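Local coordinates for hypothetical protein AQ_1575 (PDB 1LFP) that probably binds DNA as a transcriptional regulator of the TACO1 family, although its precise role has not been established, at residues Asp18-Arg21 against Gly22-Phe25; Glu44-Pro47 against Arg48-Thr51; Glu182-Glu185 against Asn186-Leu190. All blocks are in the same frame, centred on the assembly; numbering follows the deposited sequence.

Contact 1. Residues Asp18-Arg21 against Gly22-Phe25; sequences DAQR and GKLF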
loop_
_atom_site.group_PDB
_atom_site.type_symbol
_atom_site.label_atom_id
_atom_site.label_comp_id
_atom_site.label_asym_id
_atom_site.label_seq_id
_atom_site.Cartn_x
_atom_site.Cartn_y
_atom_site.Cartn_z
ATOM N N ASP A 18 -10.882 9.570 -12.239
ATOM C CA ASP A 18 -12.090 10.366 -12.372
ATOM C C ASP A 18 -13.150 9.927 -11.361
ATOM O O ASP A 18 -13.545 10.705 -10.492
ATOM C CB ASP A 18 -12.615 10.315 -13.830
ATOM C CG ASP A 18 -13.612 9.188 -14.083
ATOM O OD1 ASP A 18 -14.805 9.500 -14.312
ATOM O OD2 ASP A 18 -13.213 8.001 -14.068
ATOM N N ALA A 19 -13.591 8.678 -11.440
ATOM C CA ALA A 19 -14.602 8.205 -10.511
ATOM C C ALA A 19 -13.986 7.883 -9.160
ATOM O O ALA A 19 -14.605 8.082 -8.117
ATOM C CB ALA A 19 -15.276 6.976 -11.070
ATOM N N GLN A 20 -12.754 7.398 -9.197
ATOM C CA GLN A 20 -12.030 6.984 -8.007
ATOM C C GLN A 20 -11.195 8.018 -7.251
ATOM O O GLN A 20 -10.581 7.674 -6.247
ATOM C CB GLN A 20 -11.122 5.802 -8.378
ATOM C CG GLN A 20 -11.865 4.494 -8.631
ATOM C CD GLN A 20 -12.473 3.932 -7.360
ATOM O OE1 GLN A 20 -13.364 4.538 -6.762
ATOM N NE2 GLN A 20 -11.982 2.774 -6.931
ATOM N N ARG A 21 -11.175 9.270 -7.701
ATOM C CA ARG A 21 -10.331 10.264 -7.054
ATOM C C ARG A 21 -10.622 10.627 -5.603
ATOM O O ARG A 21 -9.679 10.825 -4.837
ATOM C CB ARG A 21 -10.251 11.544 -7.903
ATOM C CG ARG A 21 -11.417 11.789 -8.843
ATOM C CD ARG A 21 -11.059 12.922 -9.812
ATOM N NE ARG A 21 -12.099 13.200 -10.798
ATOM C CZ ARG A 21 -13.357 13.514 -10.498
ATOM N NH1 ARG A 21 -13.744 13.590 -9.232
ATOM N NH2 ARG A 21 -14.230 13.755 -11.467
ATOM N N GLY A 22 -11.894 10.728 -5.236
ATOM C CA GLY A 22 -12.245 11.067 -3.856
ATOM C C GLY A 22 -11.658 10.022 -2.929
ATOM O O GLY A 22 -11.059 10.335 -1.894
ATOM N N LYS A 23 -11.830 8.767 -3.293
ATOM C CA LYS A 23 -11.302 7.672 -2.491
ATOM C C LYS A 23 -9.791 7.715 -2.382
ATOM O O LYS A 23 -9.206 7.547 -1.281
ATOM C CB LYS A 23 -11.751 6.334 -3.087
ATOM C CG LYS A 23 -13.070 5.831 -2.521
ATOM C CD LYS A 23 -13.946 5.196 -3.593
ATOM C CE LYS A 23 -14.619 6.285 -4.403
ATOM N NZ LYS A 23 -15.285 5.831 -5.660
ATOM N N LEU A 24 -9.131 7.945 -3.510
ATOM C CA LEU A 24 -7.677 8.025 -3.522
ATOM C C LEU A 24 -7.196 9.216 -2.660
ATOM O O LEU A 24 -6.290 9.088 -1.819
ATOM C CB LEU A 24 -7.188 8.209 -4.946
ATOM C CG LEU A 24 -5.683 8.372 -5.096
ATOM C CD1 LEU A 24 -5.032 7.034 -4.909
ATOM C CD2 LEU A 24 -5.342 9.028 -6.449
ATOM N N PHE A 25 -7.800 10.372 -2.868
ATOM C CA PHE A 25 -7.408 11.559 -2.090
ATOM C C PHE A 25 -7.655 11.387 -0.613
ATOM O O PHE A 25 -6.915 11.930 0.229
ATOM C CB PHE A 25 -8.156 12.788 -2.587
ATOM C CG PHE A 25 -7.740 13.226 -3.966
ATOM C CD1 PHE A 25 -8.404 14.267 -4.611
ATOM C CD2 PHE A 25 -6.636 12.643 -4.584
ATOM C CE1 PHE A 25 -7.945 14.731 -5.872
ATOM C CE2 PHE A 25 -6.177 13.089 -5.825
ATOM C CZ PHE A 25 -6.832 14.137 -6.467
#
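Lys-23 and Gln-20 meet through their polar ends, and theirs is the main side-chain link between the loop and the first turn of helix 21-39. The ammonium nitrogen Lys-23 NZ donates to Gln-20 OE1 at 2.6 Å, and the nitrogen sits almost on the line of the amide C=O bond, with an angle of 176° at the oxygen. Bends in both chains make the meeting possible. Gln-20 folds at chi2 (-69°), while Lys-23 turns at chi2 and chi3, bringing Lys-23 CE to 3.2 Å from the same Gln-20 OE1. The lysine also makes a weak bond from NZ to the backbone oxygen Ala-19 O at 3.4 Å. Lysine suits the place because it is long enough to double back over the turn, and glutamine because its carbonyl is a neutral acceptor; Lys-23 also touches Asp-229 elsewhere in the chain.

Backbone bonds hold the turn itself. Leu-24 N donates to Gln-20 O at 3.1 Å and Phe-25 N to Arg-21 O at 2.8 Å, the latter nearly straight at 170°. Both join residues four apart.

The ring of Phe-25 packs against the backbone of Arg-21. Its CG lies on the N side of CB, opposite the carbonyl carbon, which brings the root of the ring close to the preceding turn: Phe-25 CG is 3.2 Å from Arg-21 O. Over one ring face, displaced toward the rim, lies Arg-21 C. The broad phenyl group can reach both this backbone and the loop at Ala-59 and Met-61.

Successive i to i+4 backbone bonds are typical of the first turn of an alpha-helix, here in the N-terminal domain of the TACO1/YebC family; the Lys-23 to Gln-20 bond is an addition particular to this one.

Contact 2. Residues Glu44-Pro47 against Arg48-Thr51; sequences EFNP and RLRT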
loop_
_atom_site.group_PDB
_atom_site.type_symbol
_atom_site.label_atom_id
_atom_site.label_comp_id
_atom_site.label_asym_id
_atom_site.label_seq_id
_atom_site.Cartn_x
_atom_site.Cartn_y
_atom_site.Cartn_z
ATOM N N GLU A 44 11.037 19.296 6.656
ATOM C CA GLU A 44 12.487 19.233 6.686
ATOM C C GLU A 44 13.019 18.165 7.649
ATOM O O GLU A 44 14.096 17.605 7.437
ATOM C CB GLU A 44 13.037 20.615 7.019
ATOM C CG GLU A 44 12.521 21.663 6.050
ATOM C CD GLU A 44 13.094 23.039 6.312
ATOM O OE1 GLU A 44 12.786 23.970 5.537
ATOM O OE2 GLU A 44 13.851 23.190 7.293
ATOM N N PHE A 45 12.260 17.882 8.698
ATOM C CA PHE A 45 12.642 16.873 9.683
ATOM C C PHE A 45 11.670 15.703 9.565
ATOM O O PHE A 45 11.437 14.987 10.549
ATOM C CB PHE A 45 12.531 17.440 11.105
ATOM C CG PHE A 45 13.079 18.838 11.261
ATOM C CD1 PHE A 45 14.406 19.122 10.958
ATOM C CD2 PHE A 45 12.264 19.863 11.725
ATOM C CE1 PHE A 45 14.912 20.417 11.112
ATOM C CE2 PHE A 45 12.753 21.151 11.885
ATOM C CZ PHE A 45 14.081 21.432 11.579
ATOM N N ASN A 46 11.097 15.505 8.379
ATOM C CA ASN A 46 10.111 14.434 8.197
ATOM C C ASN A 46 10.098 13.886 6.776
ATOM O O ASN A 46 9.295 14.303 5.953
ATOM C CB ASN A 46 8.723 14.987 8.562
ATOM C CG ASN A 46 7.662 13.906 8.680
ATOM O OD1 ASN A 46 6.601 14.123 9.297
ATOM N ND2 ASN A 46 7.928 12.747 8.084
ATOM N N PRO A 47 10.992 12.933 6.467
ATOM C CA PRO A 47 11.045 12.354 5.113
ATOM C C PRO A 47 9.726 11.719 4.650
ATOM O O PRO A 47 9.361 11.787 3.459
ATOM C CB PRO A 47 12.179 11.318 5.220
ATOM C CG PRO A 47 13.053 11.871 6.288
ATOM C CD PRO A 47 12.045 12.363 7.323
ATOM N N ARG A 48 9.018 11.075 5.578
ATOM C CA ARG A 48 7.753 10.454 5.185
ATOM C C ARG A 48 6.765 11.504 4.686
ATOM O O ARG A 48 6.085 11.288 3.673
ATOM C CB ARG A 48 7.155 9.648 6.355
ATOM C CG ARG A 48 5.898 8.853 5.998
ATOM C CD ARG A 48 5.456 8.005 7.178
ATOM N NE ARG A 48 4.159 7.384 6.924
ATOM C CZ ARG A 48 3.553 6.529 7.734
ATOM N NH1 ARG A 48 4.135 6.185 8.867
ATOM N NH2 ARG A 48 2.379 6.014 7.390
ATOM N N LEU A 49 6.673 12.622 5.406
ATOM C CA LEU A 49 5.784 13.717 5.039
ATOM C C LEU A 49 6.188 14.321 3.711
ATOM O O LEU A 49 5.350 14.639 2.867
ATOM C CB LEU A 49 5.782 14.796 6.131
ATOM C CG LEU A 49 4.913 16.002 5.791
ATOM C CD1 LEU A 49 3.457 15.525 5.577
ATOM C CD2 LEU A 49 4.998 17.021 6.934
ATOM N N ARG A 50 7.493 14.455 3.506
ATOM C CA ARG A 50 8.006 14.998 2.266
ATOM C C ARG A 50 7.504 14.134 1.102
ATOM O O ARG A 50 7.089 14.627 0.053
ATOM C CB ARG A 50 9.534 14.979 2.331
ATOM C CG ARG A 50 10.235 15.964 1.454
ATOM C CD ARG A 50 10.847 17.073 2.311
ATOM N NE ARG A 50 11.374 16.578 3.588
ATOM C CZ ARG A 50 12.489 15.863 3.719
ATOM N NH1 ARG A 50 13.210 15.552 2.650
ATOM N NH2 ARG A 50 12.892 15.464 4.919
ATOM N N THR A 51 7.475 12.832 1.313
ATOM C CA THR A 51 7.048 11.934 0.261
ATOM C C THR A 51 5.546 11.917 0.064
ATOM O O THR A 51 5.052 11.778 -1.057
ATOM C CB THR A 51 7.523 10.512 0.567
ATOM O OG1 THR A 51 8.954 10.536 0.707
ATOM C CG2 THR A 51 7.112 9.570 -0.560
HETATM O O HOH W 1 15.332 14.682 6.752
#
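Arg-50 curls back from helix 47-58 over Pro-47. Its CB lies 3.4 Å from Pro-47 O. CG stands anti to the backbone N (chi1 -156°), and bends at chi2 and chi3 then turn the chain toward the loop. NE reaches back to a hydrogen bond with Pro-43 O. CZ lies 4.0 Å from Pro-47 CA, which sits over one face of the guanidinium, while Asn-46 N is at its edge, in plane. At the tip, NH2 passes 3.8 Å from Pro-47 CG, and a water ties it to the loop: the water donates to Glu-44 O at 3.2 Å and accepts a weak bond from NH2. An arginine fits here, offering a flat group for the proline and N-H groups for loop carbonyls.

Pro-47 lacks a backbone N-H, which costs nothing in the first turn, where an N-H has no preceding helical carbonyl to bond. Its own carbonyl is gripped twice. Thr-51 N (3.0 Å) and Thr-51 OG1 (3.1 Å) approach Pro-47 O from opposite faces of its plane, a use of threonine that satisfies a hydroxyl within the helix. Arg-48 instead extends away, to salt bridges with Glu-31 and Glu-84.

Asn-46 occupies the N-cap, a position where asparagine is common, and its backbone O accepts from Arg-50 N at 3.0 Å. With proline following at N1, this is a typical alpha-helix N-terminus.

Contact 3. Residues Glu182-Glu185 against Asn186-Leu190; sequences EVKE and NLEKL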
loop_
_atom_site.group_PDB
_atom_site.type_symbol
_atom_site.label_atom_id
_atom_site.label_comp_id
_atom_site.label_asym_id
_atom_site.label_seq_id
_atom_site.Cartn_x
_atom_site.Cartn_y
_atom_site.Cartn_z
ATOM N N GLU A 182 16.388 6.413 0.876
ATOM C CA GLU A 182 17.723 6.542 0.326
ATOM C C GLU A 182 17.708 5.930 -1.044
ATOM O O GLU A 182 18.312 6.462 -1.973
ATOM C CB GLU A 182 18.734 5.831 1.216
ATOM C CG GLU A 182 20.170 6.087 0.837
ATOM C CD GLU A 182 21.135 5.316 1.718
ATOM O OE1 GLU A 182 21.284 5.674 2.908
ATOM O OE2 GLU A 182 21.734 4.343 1.219
ATOM N N VAL A 183 17.034 4.784 -1.176
ATOM C CA VAL A 183 16.952 4.132 -2.477
ATOM C C VAL A 183 16.116 4.975 -3.458
ATOM O O VAL A 183 16.481 5.148 -4.612
ATOM C CB VAL A 183 16.353 2.720 -2.318
ATOM C CG1 VAL A 183 15.956 2.138 -3.665
ATOM C CG2 VAL A 183 17.393 1.838 -1.638
ATOM N N LYS A 184 15.001 5.516 -2.978
ATOM C CA LYS A 184 14.133 6.334 -3.790
ATOM C C LYS A 184 14.953 7.483 -4.375
ATOM O O LYS A 184 14.911 7.747 -5.584
ATOM C CB LYS A 184 13.008 6.936 -2.934
ATOM C CG LYS A 184 12.122 7.946 -3.675
ATOM C CD LYS A 184 11.013 8.422 -2.714
ATOM C CE LYS A 184 10.084 9.403 -3.375
ATOM N NZ LYS A 184 10.637 10.780 -3.421
ATOM N N GLU A 185 15.702 8.143 -3.489
ATOM C CA GLU A 185 16.547 9.290 -3.864
ATOM C C GLU A 185 17.570 8.903 -4.933
ATOM O O GLU A 185 17.732 9.578 -5.958
ATOM C CB GLU A 185 17.273 9.805 -2.623
ATOM C CG GLU A 185 17.800 11.209 -2.764
ATOM C CD GLU A 185 17.033 12.197 -1.903
ATOM O OE1 GLU A 185 17.147 12.117 -0.655
ATOM O OE2 GLU A 185 16.312 13.045 -2.473
ATOM N N ASN A 186 18.252 7.790 -4.706
ATOM C CA ASN A 186 19.254 7.329 -5.663
ATOM C C ASN A 186 18.670 6.943 -7.007
ATOM O O ASN A 186 19.329 7.079 -8.042
ATOM C CB ASN A 186 20.031 6.169 -5.052
ATOM C CG ASN A 186 21.020 6.632 -3.997
ATOM O OD1 ASN A 186 21.456 5.853 -3.155
ATOM N ND2 ASN A 186 21.391 7.910 -4.050
ATOM N N LEU A 187 17.437 6.431 -6.998
ATOM C CA LEU A 187 16.776 6.062 -8.242
ATOM C C LEU A 187 16.337 7.334 -8.986
ATOM O O LEU A 187 16.452 7.420 -10.196
ATOM C CB LEU A 187 15.517 5.214 -7.984
ATOM C CG LEU A 187 15.815 3.757 -7.595
ATOM C CD1 LEU A 187 14.512 3.095 -7.073
ATOM C CD2 LEU A 187 16.424 2.976 -8.833
ATOM N N GLU A 188 15.813 8.318 -8.283
ATOM C CA GLU A 188 15.404 9.506 -9.034
ATOM C C GLU A 188 16.650 10.229 -9.557
ATOM O O GLU A 188 16.600 10.822 -10.627
ATOM C CB GLU A 188 14.502 10.434 -8.202
ATOM C CG GLU A 188 14.829 10.624 -6.751
ATOM C CD GLU A 188 13.595 11.007 -5.922
ATOM O OE1 GLU A 188 13.760 11.608 -4.842
ATOM O OE2 GLU A 188 12.456 10.704 -6.335
ATOM N N LYS A 189 17.748 10.168 -8.803
ATOM C CA LYS A 189 19.020 10.797 -9.191
ATOM C C LYS A 189 19.589 10.151 -10.462
ATOM O O LYS A 189 20.494 10.713 -11.091
ATOM C CB LYS A 189 20.012 10.679 -8.035
ATOM C CG LYS A 189 21.293 11.453 -8.200
ATOM C CD LYS A 189 21.554 12.302 -6.973
ATOM C CE LYS A 189 21.530 11.471 -5.687
ATOM N NZ LYS A 189 21.810 12.297 -4.468
ATOM N N LEU A 190 19.064 8.979 -10.827
ATOM C CA LEU A 190 19.450 8.263 -12.045
ATOM C C LEU A 190 18.374 8.375 -13.114
ATOM O O LEU A 190 18.411 7.665 -14.118
ATOM C CB LEU A 190 19.708 6.782 -11.773
ATOM C CG LEU A 190 20.685 6.544 -10.640
ATOM C CD1 LEU A 190 20.933 5.034 -10.546
ATOM C CD2 LEU A 190 21.977 7.308 -10.849
#
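The carboxylates of Glu-185 and Glu-188 approach each other with their planes 58° apart, the nearest oxygens being Glu-185 OE2 and Glu-188 OE1 at 3.8 Å. These like charges sit near the end of helix 180-188, where an i to i+4 salt bridge probably eases their repulsion: Lys-184 NZ comes 3.4 Å from Glu-188 OE2, a weak hydrogen bond as well, and lies about as near to OE1. The same ammonium group forms a salt bridge with Glu-54, so the lysine, largely buried, is met by two acids. Glu-188 CG lies between its backbone N and carbonyl carbon (chi1 39°), which tucks Glu-188 CG 3.1 Å from Lys-184 O. The amide of Asn-186 rests beside the preceding turn, its CG 3.4 Å from Glu-182 O.

Four i to i+4 backbone bonds frame this part of the helix, from Asn-186 N donating to Glu-182 O at 3.0 Å to Lys-189 N donating to Glu-185 O at 2.9 Å. On the inward face, valine and leucine suit a surface pressed on helix 149-159 and on strands 134-143 and 170-175. Val-183 and Leu-187 point the same way, side by side, with Val-183 CG1 3.8 Å from Leu-187 CD1.

The three contacts follow one another along the chain, each within a single stretch. Contacts 1 and 2 stand at the starts of two consecutive helices, 21-39 and 47-58, in the N-terminal TACO1/YebC domain; their centres are about 24 Å apart and their nearest atoms about 12 Å apart. Contact 3 belongs to the second and third domain of the family; its centre is about 28 Å from that of contact 1 but about 15 Å from that of contact 2. There the two parts of the chain meet: Thr-51 CG2 packs 4.1 Å from Lys-184 CE, and Tyr-181, at the start of helix 180-188, touches Pro-47, Arg-48 and Thr-51. Glu-54 lies on helix 47-58, so its bridge to Lys-184 joins the two helices.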